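Local structure of LRR receptor-like serine/threonine-protein kinase RGI3 (Arabidopsis thaliana, 5HZ0) at residues 114-118 and 119-123; 507-510 and 511-515; 268-271 and 272-276; 235-239 and 240-244. The protein acts as a receptor for RGF peptide hormones that maintain the root stem cell niche, and is represented here by its extracellular leucine-rich repeat domain. The protein carries 5 engineered substitutions. All coordinates share one frame; numbering follows the deposited sequence.

Contact 1. Residues 114-118 and 119-123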
ATOM      1  N   LEU A 114     -25.349  22.037   9.631  1.00 17.23           N
ATOM      2  CA  LEU A 114     -25.258  22.385   8.208  1.00 20.34           C
ATOM      3  C   LEU A 114     -24.459  21.320   7.458  1.00 15.15           C
ATOM      4  O   LEU A 114     -23.249  21.200   7.655  1.00 19.64           O
ATOM      5  CB  LEU A 114     -24.583  23.751   8.033  1.00 17.80           C
ATOM      6  CG  LEU A 114     -24.192  24.144   6.606  1.00 20.02           C
ATOM      7  CD1 LEU A 114     -25.434  24.342   5.765  1.00 22.19           C
ATOM      8  CD2 LEU A 114     -23.303  25.388   6.582  1.00 15.66           C
ATOM      9  N   MET A 115     -25.125  20.563   6.586  1.00 15.85           N
ATOM     10  CA  MET A 115     -24.447  19.509   5.833  1.00 22.09           C
ATOM     11  C   MET A 115     -24.440  19.814   4.336  1.00 22.51           C
ATOM     12  O   MET A 115     -25.456  19.653   3.664  1.00 21.65           O
ATOM     13  CB  MET A 115     -25.164  18.174   6.055  1.00 21.74           C
ATOM     14  CG  MET A 115     -25.538  17.882   7.510  1.00 15.24           C
ATOM     15  SD  MET A 115     -24.111  17.359   8.469  1.00 33.71           S
ATOM     16  CE  MET A 115     -24.844  17.093  10.082  1.00 20.07           C
ATOM     17  N   LEU A 116     -23.294  20.255   3.825  1.00 15.94           N
ATOM     18  CA  LEU A 116     -23.089  20.464   2.381  1.00 18.41           C
ATOM     19  C   LEU A 116     -22.224  19.414   1.681  1.00 19.38           C
ATOM     20  O   LEU A 116     -21.992  19.504   0.482  1.00 16.59           O
ATOM     21  CB  LEU A 116     -22.550  21.872   2.108  1.00 16.59           C
ATOM     22  CG  LEU A 116     -23.366  22.945   2.837  1.00 17.92           C
ATOM     23  CD1 LEU A 116     -22.736  24.332   2.681  1.00 16.94           C
ATOM     24  CD2 LEU A 116     -24.830  22.934   2.385  1.00 18.17           C
ATOM     25  N   PHE A 117     -21.755  18.419   2.428  1.00 17.63           N
ATOM     26  CA  PHE A 117     -20.698  17.538   1.934  1.00 23.54           C
ATOM     27  C   PHE A 117     -21.101  16.683   0.727  1.00 25.80           C
ATOM     28  O   PHE A 117     -22.283  16.516   0.445  1.00 16.31           O
ATOM     29  CB  PHE A 117     -20.125  16.670   3.067  1.00 13.73           C
ATOM     30  CG  PHE A 117     -21.088  15.633   3.604  1.00 16.07           C
ATOM     31  CD1 PHE A 117     -21.175  14.376   3.026  1.00 14.08           C
ATOM     32  CD2 PHE A 117     -21.882  15.911   4.706  1.00 13.94           C
ATOM     33  CE1 PHE A 117     -22.049  13.422   3.525  1.00 14.28           C
ATOM     34  CE2 PHE A 117     -22.756  14.956   5.207  1.00 21.33           C
ATOM     35  CZ  PHE A 117     -22.835  13.713   4.618  1.00 20.24           C
ATOM     36  N   ASP A 118     -20.103  16.169   0.009  1.00 15.09           N
ATOM     37  CA  ASP A 118     -20.335  15.356  -1.196  1.00 22.39           C
ATOM     38  C   ASP A 118     -21.187  16.063  -2.264  1.00 27.02           C
ATOM     39  O   ASP A 118     -22.239  15.565  -2.689  1.00 17.71           O
ATOM     40  CB  ASP A 118     -20.916  13.979  -0.852  1.00 22.07           C
ATOM     41  CG  ASP A 118     -19.886  13.042  -0.237  1.00 23.63           C
ATOM     42  OD1 ASP A 118     -18.692  13.164  -0.563  1.00 24.61           O
ATOM     43  OD2 ASP A 118     -20.271  12.176   0.571  1.00 32.66           O
ATOM     44  N   ASN A 119     -20.734  17.239  -2.680  1.00 23.03           N
ATOM     45  CA  ASN A 119     -21.409  17.967  -3.739  1.00 21.76           C
ATOM     46  C   ASN A 119     -20.425  18.417  -4.804  1.00 20.97           C
ATOM     47  O   ASN A 119     -19.280  17.973  -4.840  1.00 21.63           O
ATOM     48  CB  ASN A 119     -22.180  19.160  -3.181  1.00 21.74           C
ATOM     49  CG  ASN A 119     -23.535  18.779  -2.666  1.00 26.83           C
ATOM     50  OD1 ASN A 119     -24.250  18.019  -3.302  1.00 28.53           O
ATOM     51  ND2 ASN A 119     -23.899  19.296  -1.492  1.00 28.62           N
ATOM     52  N   LYS A 120     -20.909  19.239  -5.722  1.00 24.62           N
ATOM     53  CA  LYS A 120     -20.056  19.926  -6.693  1.00 28.55           C
ATOM     54  C   LYS A 120     -19.717  21.388  -6.367  1.00 31.41           C
ATOM     55  O   LYS A 120     -19.323  22.134  -7.260  1.00 29.91           O
ATOM     56  CB  LYS A 120     -20.585  19.755  -8.109  1.00 24.96           C
ATOM     57  CG  LYS A 120     -20.313  18.373  -8.662  1.00 26.18           C
ATOM     58  CD  LYS A 120     -21.157  18.146  -9.893  1.00 34.30           C
ATOM     59  CE  LYS A 120     -20.387  17.434 -10.987  1.00 36.55           C
ATOM     60  NZ  LYS A 120     -21.213  17.395 -12.232  1.00 36.89           N
ATOM     61  N   LEU A 121     -19.986  21.820  -5.135  1.00 32.96           N
ATOM     62  CA  LEU A 121     -19.805  23.224  -4.725  1.00 31.23           C
ATOM     63  C   LEU A 121     -18.405  23.800  -4.973  1.00 34.19           C
ATOM     64  O   LEU A 121     -17.403  23.086  -4.921  1.00 35.90           O
ATOM     65  CB  LEU A 121     -20.151  23.408  -3.241  1.00 23.70           C
ATOM     66  CG  LEU A 121     -21.526  22.966  -2.755  1.00 23.49           C
ATOM     67  CD1 LEU A 121     -21.640  23.188  -1.243  1.00 20.75           C
ATOM     68  CD2 LEU A 121     -22.639  23.695  -3.506  1.00 19.88           C
ATOM     69  N   SER A 122     -18.354  25.103  -5.245  1.00 18.30           N
ATOM     70  CA  SER A 122     -17.095  25.796  -5.507  1.00 23.89           C
ATOM     71  C   SER A 122     -17.030  27.111  -4.734  1.00 24.59           C
ATOM     72  O   SER A 122     -17.904  27.399  -3.916  1.00 29.33           O
ATOM     73  CB  SER A 122     -16.911  26.042  -7.014  1.00 18.53           C
ATOM     74  OG  SER A 122     -18.119  26.472  -7.634  1.00 19.73           O
ATOM     75  N   GLY A 123     -15.988  27.898  -4.982  1.00 21.88           N
ATOM     76  CA  GLY A 123     -15.856  29.202  -4.358  1.00 19.79           C
ATOM     77  C   GLY A 123     -15.191  29.163  -3.002  1.00 21.82           C
ATOM     78  O   GLY A 123     -14.518  28.194  -2.666  1.00 27.28           O
TER

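Contact 2. Residues 507-510 and 511-515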
ATOM      1  N   GLY A 507      23.401 -32.735 -19.005  1.00 20.59           N
ATOM      2  CA  GLY A 507      22.504 -33.568 -19.788  1.00 16.15           C
ATOM      3  C   GLY A 507      21.685 -32.780 -20.800  1.00 15.99           C
ATOM      4  O   GLY A 507      21.922 -31.591 -21.019  1.00 15.48           O
ATOM      5  N   GLU A 508      20.744 -33.456 -21.450  1.00 18.42           N
ATOM      6  CA  GLU A 508      19.823 -32.810 -22.371  1.00 20.54           C
ATOM      7  C   GLU A 508      18.743 -32.059 -21.619  1.00 23.73           C
ATOM      8  O   GLU A 508      18.524 -32.289 -20.436  1.00 32.11           O
ATOM      9  CB  GLU A 508      19.158 -33.828 -23.292  1.00 21.88           C
ATOM     10  CG  GLU A 508      19.628 -33.811 -24.731  1.00 32.07           C
ATOM     11  CD  GLU A 508      20.836 -34.692 -24.947  1.00 42.87           C
ATOM     12  OE1 GLU A 508      21.777 -34.611 -24.128  1.00 50.95           O
ATOM     13  OE2 GLU A 508      20.842 -35.472 -25.926  1.00 39.40           O
ATOM     14  N   ILE A 509      18.086 -31.140 -22.312  1.00 27.02           N
ATOM     15  CA  ILE A 509      16.837 -30.585 -21.842  1.00 25.47           C
ATOM     16  C   ILE A 509      15.749 -31.617 -22.113  1.00 31.77           C
ATOM     17  O   ILE A 509      15.490 -31.951 -23.272  1.00 35.59           O
ATOM     18  CB  ILE A 509      16.508 -29.280 -22.572  1.00 16.36           C
ATOM     19  CG1 ILE A 509      17.536 -28.203 -22.215  1.00 12.74           C
ATOM     20  CG2 ILE A 509      15.098 -28.809 -22.215  1.00 15.84           C
ATOM     21  CD1 ILE A 509      17.442 -26.986 -23.104  1.00 17.16           C
ATOM     22  N   PRO A 510      15.122 -32.143 -21.043  1.00 33.32           N
ATOM     23  CA  PRO A 510      14.087 -33.176 -21.176  1.00 32.59           C
ATOM     24  C   PRO A 510      12.912 -32.644 -21.968  1.00 33.61           C
ATOM     25  O   PRO A 510      12.512 -31.509 -21.737  1.00 32.32           O
ATOM     26  CB  PRO A 510      13.658 -33.443 -19.727  1.00 32.64           C
ATOM     27  CG  PRO A 510      14.043 -32.216 -18.968  1.00 32.82           C
ATOM     28  CD  PRO A 510      15.300 -31.716 -19.644  1.00 35.29           C
ATOM     29  N   ARG A 511      12.375 -33.447 -22.881  1.00 34.00           N
ATOM     30  CA  ARG A 511      11.251 -33.035 -23.716  1.00 36.75           C
ATOM     31  C   ARG A 511      10.000 -32.744 -22.889  1.00 36.64           C
ATOM     32  O   ARG A 511       9.085 -32.059 -23.346  1.00 37.38           O
ATOM     33  CB  ARG A 511      10.960 -34.109 -24.764  1.00 42.97           C
ATOM     34  CG  ARG A 511      12.216 -34.644 -25.420  1.00 45.01           C
ATOM     35  CD  ARG A 511      11.923 -35.513 -26.626  1.00 44.97           C
ATOM     36  NE  ARG A 511      13.166 -35.832 -27.325  1.00 51.55           N
ATOM     37  CZ  ARG A 511      13.784 -35.010 -28.172  1.00 50.84           C
ATOM     38  NH1 ARG A 511      13.274 -33.812 -28.439  1.00 48.83           N
ATOM     39  NH2 ARG A 511      14.915 -35.387 -28.753  1.00 49.53           N
ATOM     40  N   GLU A 512       9.980 -33.264 -21.664  1.00 35.51           N
ATOM     41  CA  GLU A 512       8.877 -33.069 -20.728  1.00 33.75           C
ATOM     42  C   GLU A 512       8.635 -31.599 -20.411  1.00 33.06           C
ATOM     43  O   GLU A 512       7.531 -31.224 -20.002  1.00 31.98           O
ATOM     44  CB  GLU A 512       9.189 -33.807 -19.441  1.00 37.24           C
ATOM     45  CG  GLU A 512      10.265 -34.844 -19.625  1.00 44.53           C
ATOM     46  CD  GLU A 512       9.704 -36.181 -20.027  1.00 49.75           C
ATOM     47  OE1 GLU A 512      10.493 -37.129 -20.224  1.00 51.27           O
ATOM     48  OE2 GLU A 512       8.468 -36.283 -20.133  1.00 53.11           O
ATOM     49  N   ILE A 513       9.670 -30.775 -20.610  1.00 26.62           N
ATOM     50  CA  ILE A 513       9.565 -29.320 -20.485  1.00 27.78           C
ATOM     51  C   ILE A 513       8.394 -28.786 -21.317  1.00 32.63           C
ATOM     52  O   ILE A 513       7.809 -27.757 -20.992  1.00 39.75           O
ATOM     53  CB  ILE A 513      10.896 -28.593 -20.897  1.00 31.61           C
ATOM     54  CG1 ILE A 513      10.854 -27.095 -20.566  1.00 12.87           C
ATOM     55  CG2 ILE A 513      11.192 -28.781 -22.379  1.00 24.99           C
ATOM     56  CD1 ILE A 513      11.268 -26.747 -19.141  1.00 12.04           C
ATOM     57  N   SER A 514       8.040 -29.510 -22.375  1.00 32.52           N
ATOM     58  CA  SER A 514       6.925 -29.130 -23.241  1.00 37.67           C
ATOM     59  C   SER A 514       5.580 -29.018 -22.513  1.00 39.55           C
ATOM     60  O   SER A 514       4.682 -28.314 -22.985  1.00 35.13           O
ATOM     61  CB  SER A 514       6.796 -30.131 -24.389  1.00 42.43           C
ATOM     62  OG  SER A 514       6.690 -31.449 -23.878  1.00 42.96           O
ATOM     63  N   THR A 515       5.434 -29.715 -21.382  1.00 44.04           N
ATOM     64  CA  THR A 515       4.177 -29.664 -20.620  1.00 42.63           C
ATOM     65  C   THR A 515       4.095 -28.575 -19.558  1.00 39.21           C
ATOM     66  O   THR A 515       3.155 -28.574 -18.761  1.00 42.63           O
ATOM     67  CB  THR A 515       3.744 -31.016 -19.998  1.00 20.38           C
ATOM     68  OG1 THR A 515       4.779 -31.524 -19.148  1.00 25.06           O
ATOM     69  CG2 THR A 515       3.422 -32.013 -21.088  1.00 18.44           C
TER

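Contact 3. Residues 268-271 and 272-276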
ATOM      1  N   GLY A 268      14.988  14.498  15.264  1.00  2.00           N
ATOM      2  CA  GLY A 268      15.053  14.307  16.682  1.00  2.00           C
ATOM      3  C   GLY A 268      14.646  12.882  16.998  1.00 13.38           C
ATOM      4  O   GLY A 268      14.641  11.981  16.150  1.00 13.06           O
ATOM      5  N   THR A 269      14.241  12.706  18.235  1.00  9.29           N
ATOM      6  CA  THR A 269      14.221  11.410  18.861  1.00 12.91           C
ATOM      7  C   THR A 269      12.780  11.050  19.219  1.00 13.79           C
ATOM      8  O   THR A 269      11.951  11.944  19.383  1.00  8.36           O
ATOM      9  CB  THR A 269      15.102  11.532  20.103  1.00 12.53           C
ATOM     10  OG1 THR A 269      16.226  10.657  19.997  1.00 17.50           O
ATOM     11  CG2 THR A 269      14.328  11.295  21.343  1.00  2.00           C
ATOM     12  N   ILE A 270      12.459   9.758  19.293  1.00 15.86           N
ATOM     13  CA  ILE A 270      11.151   9.358  19.829  1.00  7.19           C
ATOM     14  C   ILE A 270      11.133   9.621  21.341  1.00 11.86           C
ATOM     15  O   ILE A 270      11.963   9.086  22.089  1.00 13.56           O
ATOM     16  CB  ILE A 270      10.820   7.883  19.553  1.00  8.57           C
ATOM     17  CG1 ILE A 270      10.835   7.593  18.045  1.00  8.69           C
ATOM     18  CG2 ILE A 270       9.459   7.523  20.162  1.00  8.64           C
ATOM     19  CD1 ILE A 270      10.659   6.127  17.716  1.00  8.91           C
ATOM     20  N   PRO A 271      10.217  10.486  21.791  1.00 13.71           N
ATOM     21  CA  PRO A 271      10.242  10.925  23.194  1.00 14.06           C
ATOM     22  C   PRO A 271       9.859   9.863  24.243  1.00 11.91           C
ATOM     23  O   PRO A 271       8.870   9.138  24.113  1.00 13.84           O
ATOM     24  CB  PRO A 271       9.277  12.126  23.216  1.00  2.00           C
ATOM     25  CG  PRO A 271       8.472  12.023  21.983  1.00  7.21           C
ATOM     26  CD  PRO A 271       9.289  11.279  20.967  1.00 12.30           C
ATOM     27  N   ARG A 272      10.666   9.811  25.297  1.00 11.88           N
ATOM     28  CA  ARG A 272      10.478   8.895  26.417  1.00 12.78           C
ATOM     29  C   ARG A 272       9.112   9.069  27.098  1.00 11.50           C
ATOM     30  O   ARG A 272       8.542   8.108  27.632  1.00 25.36           O
ATOM     31  CB  ARG A 272      11.628   9.079  27.419  1.00 12.32           C
ATOM     32  CG  ARG A 272      13.011   8.774  26.831  1.00 11.95           C
ATOM     33  CD  ARG A 272      14.154   9.018  27.823  1.00 24.01           C
ATOM     34  NE  ARG A 272      14.360  10.440  28.089  1.00 39.40           N
ATOM     35  CZ  ARG A 272      14.003  11.051  29.216  1.00 48.16           C
ATOM     36  NH1 ARG A 272      13.429  10.360  30.194  1.00 50.09           N
ATOM     37  NH2 ARG A 272      14.224  12.352  29.371  1.00 48.13           N
ATOM     38  N   SER A 273       8.581  10.290  27.042  1.00  3.31           N
ATOM     39  CA  SER A 273       7.309  10.652  27.668  1.00  2.00           C
ATOM     40  C   SER A 273       6.136   9.841  27.130  1.00 13.38           C
ATOM     41  O   SER A 273       5.103   9.718  27.797  1.00 15.88           O
ATOM     42  CB  SER A 273       7.031  12.136  27.461  1.00 13.98           C
ATOM     43  OG  SER A 273       7.042  12.472  26.076  1.00 13.11           O
ATOM     44  N   PHE A 274       6.303   9.281  25.933  1.00  5.98           N
ATOM     45  CA  PHE A 274       5.284   8.442  25.310  1.00  7.50           C
ATOM     46  C   PHE A 274       4.964   7.252  26.213  1.00  7.59           C
ATOM     47  O   PHE A 274       3.862   6.686  26.174  1.00  7.69           O
ATOM     48  CB  PHE A 274       5.763   7.932  23.941  1.00 10.99           C
ATOM     49  CG  PHE A 274       5.484   8.873  22.798  1.00  6.19           C
ATOM     50  CD1 PHE A 274       5.252  10.221  23.020  1.00  9.74           C
ATOM     51  CD2 PHE A 274       5.435   8.400  21.496  1.00  7.37           C
ATOM     52  CE1 PHE A 274       4.994  11.080  21.960  1.00  9.63           C
ATOM     53  CE2 PHE A 274       5.180   9.266  20.425  1.00  6.53           C
ATOM     54  CZ  PHE A 274       4.952  10.594  20.662  1.00  2.44           C
ATOM     55  N   GLY A 275       5.934   6.877  27.037  1.00  3.37           N
ATOM     56  CA  GLY A 275       5.728   5.794  27.974  1.00  5.20           C
ATOM     57  C   GLY A 275       4.529   6.025  28.871  1.00  4.59           C
ATOM     58  O   GLY A 275       3.925   5.076  29.324  1.00  2.00           O
ATOM     59  N   LYS A 276       4.168   7.284  29.102  1.00  3.85           N
ATOM     60  CA  LYS A 276       3.049   7.597  29.971  1.00  3.88           C
ATOM     61  C   LYS A 276       1.702   7.476  29.257  1.00 10.75           C
ATOM     62  O   LYS A 276       0.656   7.707  29.870  1.00  7.11           O
ATOM     63  CB  LYS A 276       3.150   9.026  30.506  1.00  2.00           C
ATOM     64  CG  LYS A 276       4.484   9.465  31.077  1.00  9.39           C
ATOM     65  CD  LYS A 276       4.476  10.998  31.185  1.00 18.41           C
ATOM     66  CE  LYS A 276       5.841  11.565  31.526  1.00 30.98           C
ATOM     67  NZ  LYS A 276       6.283  11.150  32.885  1.00 43.28           N
TER

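Contact 4. Residues 235-239 and 240-244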
ATOM      1  N   LEU A 235      -4.599  11.762  16.480  1.00  2.04           N
ATOM      2  CA  LEU A 235      -3.880  12.807  15.785  1.00 16.60           C
ATOM      3  C   LEU A 235      -3.402  12.235  14.432  1.00  9.84           C
ATOM      4  O   LEU A 235      -2.477  11.423  14.385  1.00  3.66           O
ATOM      5  CB  LEU A 235      -2.715  13.242  16.678  1.00  2.00           C
ATOM      6  CG  LEU A 235      -1.950  14.536  16.421  1.00 18.81           C
ATOM      7  CD1 LEU A 235      -2.872  15.741  16.432  1.00 19.40           C
ATOM      8  CD2 LEU A 235      -0.839  14.704  17.452  1.00 12.31           C
ATOM      9  N   LEU A 236      -4.032  12.642  13.332  1.00  5.74           N
ATOM     10  CA  LEU A 236      -3.529  12.213  12.022  1.00 11.00           C
ATOM     11  C   LEU A 236      -2.958  13.418  11.299  1.00 12.96           C
ATOM     12  O   LEU A 236      -3.694  14.228  10.720  1.00 13.76           O
ATOM     13  CB  LEU A 236      -4.642  11.578  11.172  1.00 12.44           C
ATOM     14  CG  LEU A 236      -5.295  10.292  11.688  1.00 15.40           C
ATOM     15  CD1 LEU A 236      -6.509   9.906  10.846  1.00 16.18           C
ATOM     16  CD2 LEU A 236      -4.293   9.158  11.720  1.00 13.24           C
ATOM     17  N   LEU A 237      -1.646  13.460  11.209  1.00 14.31           N
ATOM     18  CA  LEU A 237      -0.891  14.510  10.563  1.00  8.61           C
ATOM     19  C   LEU A 237      -0.062  13.995   9.384  1.00 11.31           C
ATOM     20  O   LEU A 237       0.792  14.652   8.893  1.00  2.12           O
ATOM     21  CB  LEU A 237      -0.026  15.195  11.632  1.00  3.23           C
ATOM     22  CG  LEU A 237      -0.590  15.913  12.852  1.00  2.00           C
ATOM     23  CD1 LEU A 237       0.439  16.639  13.468  1.00  2.45           C
ATOM     24  CD2 LEU A 237      -1.672  16.844  12.539  1.00 13.93           C
ATOM     25  N   TRP A 238      -0.330  12.788   8.966  1.00  6.52           N
ATOM     26  CA  TRP A 238       0.451  12.120   7.935  1.00 13.82           C
ATOM     27  C   TRP A 238       0.428  12.727   6.506  1.00 12.03           C
ATOM     28  O   TRP A 238      -0.593  13.131   5.996  1.00 15.51           O
ATOM     29  CB  TRP A 238       0.224  10.567   7.884  1.00  2.24           C
ATOM     30  CG  TRP A 238      -1.135  10.094   7.491  1.00  7.66           C
ATOM     31  CD1 TRP A 238      -2.186   9.981   8.297  1.00  8.86           C
ATOM     32  CD2 TRP A 238      -1.583   9.682   6.217  1.00  7.78           C
ATOM     33  NE1 TRP A 238      -3.243   9.533   7.644  1.00  8.92           N
ATOM     34  CE2 TRP A 238      -2.904   9.309   6.357  1.00  8.62           C
ATOM     35  CE3 TRP A 238      -0.987   9.570   4.962  1.00  6.72           C
ATOM     36  CZ2 TRP A 238      -3.666   8.864   5.301  1.00  7.21           C
ATOM     37  CZ3 TRP A 238      -1.716   9.101   3.942  1.00  3.50           C
ATOM     38  CH2 TRP A 238      -3.049   8.753   4.100  1.00  5.91           C
ATOM     39  N   GLN A 239       1.584  12.653   5.864  1.00  6.63           N
ATOM     40  CA  GLN A 239       1.831  13.178   4.535  1.00 12.92           C
ATOM     41  C   GLN A 239       1.702  14.695   4.310  1.00  2.77           C
ATOM     42  O   GLN A 239       0.866  15.161   3.658  1.00  5.78           O
ATOM     43  CB  GLN A 239       1.018  12.393   3.546  1.00 13.36           C
ATOM     44  CG  GLN A 239       1.365  12.630   2.189  1.00 21.23           C
ATOM     45  CD  GLN A 239       0.733  11.705   1.252  1.00 22.75           C
ATOM     46  OE1 GLN A 239       0.926  10.514   1.315  1.00 32.42           O
ATOM     47  NE2 GLN A 239       0.013  12.243   0.338  1.00 11.49           N
ATOM     48  N   ASN A 240       2.580  15.391   4.979  1.00  7.57           N
ATOM     49  CA  ASN A 240       2.716  16.824   5.032  1.00  2.47           C
ATOM     50  C   ASN A 240       4.196  17.148   4.979  1.00  4.61           C
ATOM     51  O   ASN A 240       4.959  16.308   4.749  1.00 10.32           O
ATOM     52  CB  ASN A 240       2.041  17.361   6.297  1.00  2.43           C
ATOM     53  CG  ASN A 240       0.584  17.576   6.122  1.00  6.50           C
ATOM     54  OD1 ASN A 240       0.214  18.409   5.436  1.00  4.11           O
ATOM     55  ND2 ASN A 240      -0.227  16.816   6.752  1.00  2.85           N
ATOM     56  N   ASN A 241       4.586  18.399   5.130  1.00 12.11           N
ATOM     57  CA  ASN A 241       5.979  18.851   5.175  1.00 18.85           C
ATOM     58  C   ASN A 241       6.558  19.087   6.554  1.00 16.44           C
ATOM     59  O   ASN A 241       7.532  19.817   6.692  1.00 19.55           O
ATOM     60  CB  ASN A 241       6.228  20.002   4.204  1.00  2.00           C
ATOM     61  CG  ASN A 241       5.881  19.617   2.789  1.00  5.91           C
ATOM     62  OD1 ASN A 241       6.261  18.547   2.323  1.00  2.20           O
ATOM     63  ND2 ASN A 241       5.107  20.450   2.118  1.00 14.55           N
ATOM     64  N   LEU A 242       5.873  18.585   7.576  1.00 17.70           N
ATOM     65  CA  LEU A 242       6.247  18.854   8.970  1.00 13.80           C
ATOM     66  C   LEU A 242       7.719  18.595   9.297  1.00  8.31           C
ATOM     67  O   LEU A 242       8.333  17.626   8.842  1.00  8.54           O
ATOM     68  CB  LEU A 242       5.335  18.109   9.939  1.00 11.85           C
ATOM     69  CG  LEU A 242       3.847  18.477   9.872  1.00 11.28           C
ATOM     70  CD1 LEU A 242       2.995  17.409  10.558  1.00  2.00           C
ATOM     71  CD2 LEU A 242       3.594  19.849  10.481  1.00  3.76           C
ATOM     72  N   VAL A 243       8.262  19.492  10.105  1.00  4.46           N
ATOM     73  CA  VAL A 243       9.696  19.629  10.328  1.00  8.94           C
ATOM     74  C   VAL A 243       9.943  19.676  11.843  1.00  6.85           C
ATOM     75  O   VAL A 243       9.003  19.830  12.598  1.00  7.82           O
ATOM     76  CB  VAL A 243      10.178  20.914   9.594  1.00  4.78           C
ATOM     77  CG1 VAL A 243      10.910  21.887  10.516  1.00  2.00           C
ATOM     78  CG2 VAL A 243      10.951  20.536   8.359  1.00  2.00           C
ATOM     79  N   GLY A 244      11.176  19.494  12.296  1.00  5.11           N
ATOM     80  CA  GLY A 244      11.455  19.589  13.714  1.00  8.34           C
ATOM     81  C   GLY A 244      11.150  18.327  14.504  1.00 10.87           C
ATOM     82  O   GLY A 244      10.786  17.291  13.944  1.00 16.40           O
TER

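Contact 1. Residues 114-118 and 119-123
CB of Leu116 packs against CD1 of Leu121 at 3.7 Å, closing the base of a tight turn with two buried leucines five residues apart. The side chain of Leu121 sets out toward the preceding residues, and with CG anti to its carbonyl carbon (chi1 -55°) the CD1 branch ends beside Leu116. Asn119, between the two leucines in sequence, supplies the polar part of the contact through its amide. Its ND2 lies 2.8 Å from Leu116 O, a weak hydrogen bond because the N-H is bent to 129° at the hydrogen. The sequence is that of a leucine-rich repeat, in which strand 113-115 ends, the chain turns, and an asparagine closes on the carbonyl left at the strand's end. Asn119 is suited to this buried site because one planar group carries both a donor and an acceptor: ND2 also makes a weak bond to Leu92 O, and OD1 a weak one to Asn95 N, both in the preceding repeat. With an alanine in place of Asn119, Leu116 O would probably lose this donor, and Leu92 O and Asn95 N their side-chain partner. The side chain of Asp118, in the left-handed backbone region, sets out away from the residues that follow, and its OD1 is hydrogen-bonded to the backbone of the bound peptide. Phe117, another residue of the peptide-recognition motif, forms a cation-pi pair with Arg139.

Contact 2. Residues 507-510 and 511-515
The Ile-Pro pair of a leucine-rich repeat, Ile509 and Pro510, leads straight into the 3-10 turn 511-515 on the side of the solenoid away from its parallel strands. The turn begins with Ile513 N donating to Pro510 O at 3.1 Å; the bond is fairly straight at 163°, although the donor stands above the carbonyl plane. A proline suits the start of such a turn, since its ring holds phi near the value needed and its missing N-H is not called on by the turn. The ring also has a side-chain neighbour: CB of Pro510 lies 3.7 Å from CG of Glu512. Buried beneath, Ile509 and Ile513 meet through their CG2 methyls at 3.9 Å, the two side chains running at a slant to each other. Ile513 has CG1 anti to its backbone N (chi1 -171°), which turns CG2 to the Ile509 side, and branched aliphatic residues fill such a spot without polar demands. At the next residue, Arg511 O receives both the backbone N of Ser514, at 2.9 Å, and its hydroxyl OG, so the serine grips its own turn twice. Arg511 extends outward and forms a salt bridge with Glu536, further along the chain. The piece lies on the way from strand 506-507 to strand 521-523, with Ile513 resting on Leu537 and Glu512 on Pro487 in the flanking loops.

Contact 3. Residues 268-271 and 272-276
Pro271 and Phe274 carry most of this contact, first through a CH-pi interaction. CG of the proline sits over one face of the phenyl ring, 4.0 Å from its centroid and 26° off the ring normal, displaced toward the CE1 side of the rim. Phe274 reaches this place with CG anti to its carbonyl carbon (chi1 -87°). Apolar packing continues at Ile270, whose CG2 comes within 4.3 Å of Phe274 CD2. The polar part is backbone: Phe274 N donates to Pro271 O at 3.1 Å and 161°, and Gly275 N to Arg272 O at 2.9 Å, successive bonds of the 3-10 turn 272-276. Ser273 brings its OG 3.6 Å from Pro271 CB, but hydrogen-bonds to Thr248 O of the preceding repeat. Replacing Phe274 by an alanine would probably strip Pro271 of its aromatic partner and open a gap beside Ile270 and Ile246. Proline suits the ring because its rigid, compact CH2 edge can lie close over the aromatic face. Turn and side chains thus reinforce one another: the same pair, three residues apart, is joined by a backbone hydrogen bond and by buried CH-pi packing.

Contact 4. Residues 235-239 and 240-244
Asn240 folds back over the turn that precedes it, toward the carbonyl of Leu237. Its CB adjoins the preceding peptide group simply by covalence. CG, held anti to the carbonyl carbon (chi1 -84°), passes 3.5 Å from Gln239 O and swings the amide inward. At the tip the two polar atoms part company. ND2 donates to Leu237 O at 3.2 Å in a nearly straight bond of 172°; the acceptor lies in the plane of the asparagine amide, while the donor stands well above the carbonyl plane. The same nitrogen also bonds to Leu213 O in the preceding repeat, and OD1 takes weak bonds from the backbone N atoms of Asn216 and Ile218. An amide suits this buried position because it satisfies donor and acceptor needs of bare backbone at once. Beneath it, CD1 of Leu242 comes to 3.9 Å from CB of Leu237, the two side chains crossing at about a right angle in the hydrophobic interior. Trp238 points the other way, stacks with Tyr214 and donates from NE1 to the backbone of the bound peptide. This division, with Leu237, Leu242 and Asn240 turned inward and the second residue after the strand turned to the ligand, belongs to the leucine-rich repeat solenoid, whose inward asparagine joins one repeat to the next.

Along the chain the order is contact 1, contact 4, contact 3, contact 2, in the predicted repeats LRR 6, 11, 12 and 22 of one curved solenoid. Contacts 1 and 4 hold equivalent turns after the parallel strands 113-115 and 234-236, with centres 26 Å apart, and each touches the bound peptide. Contacts 2 and 3 are equivalent too, both short 3-10 turns in the loops leading to the next strand, yet their centres are 62 Å apart. Contacts 3 and 4, in adjacent repeats, come within about 5 Å at their nearest atoms without touching. The strand-side turns repeat along the surface that meets the peptide, and the 3-10 turns recur in the loops between strands.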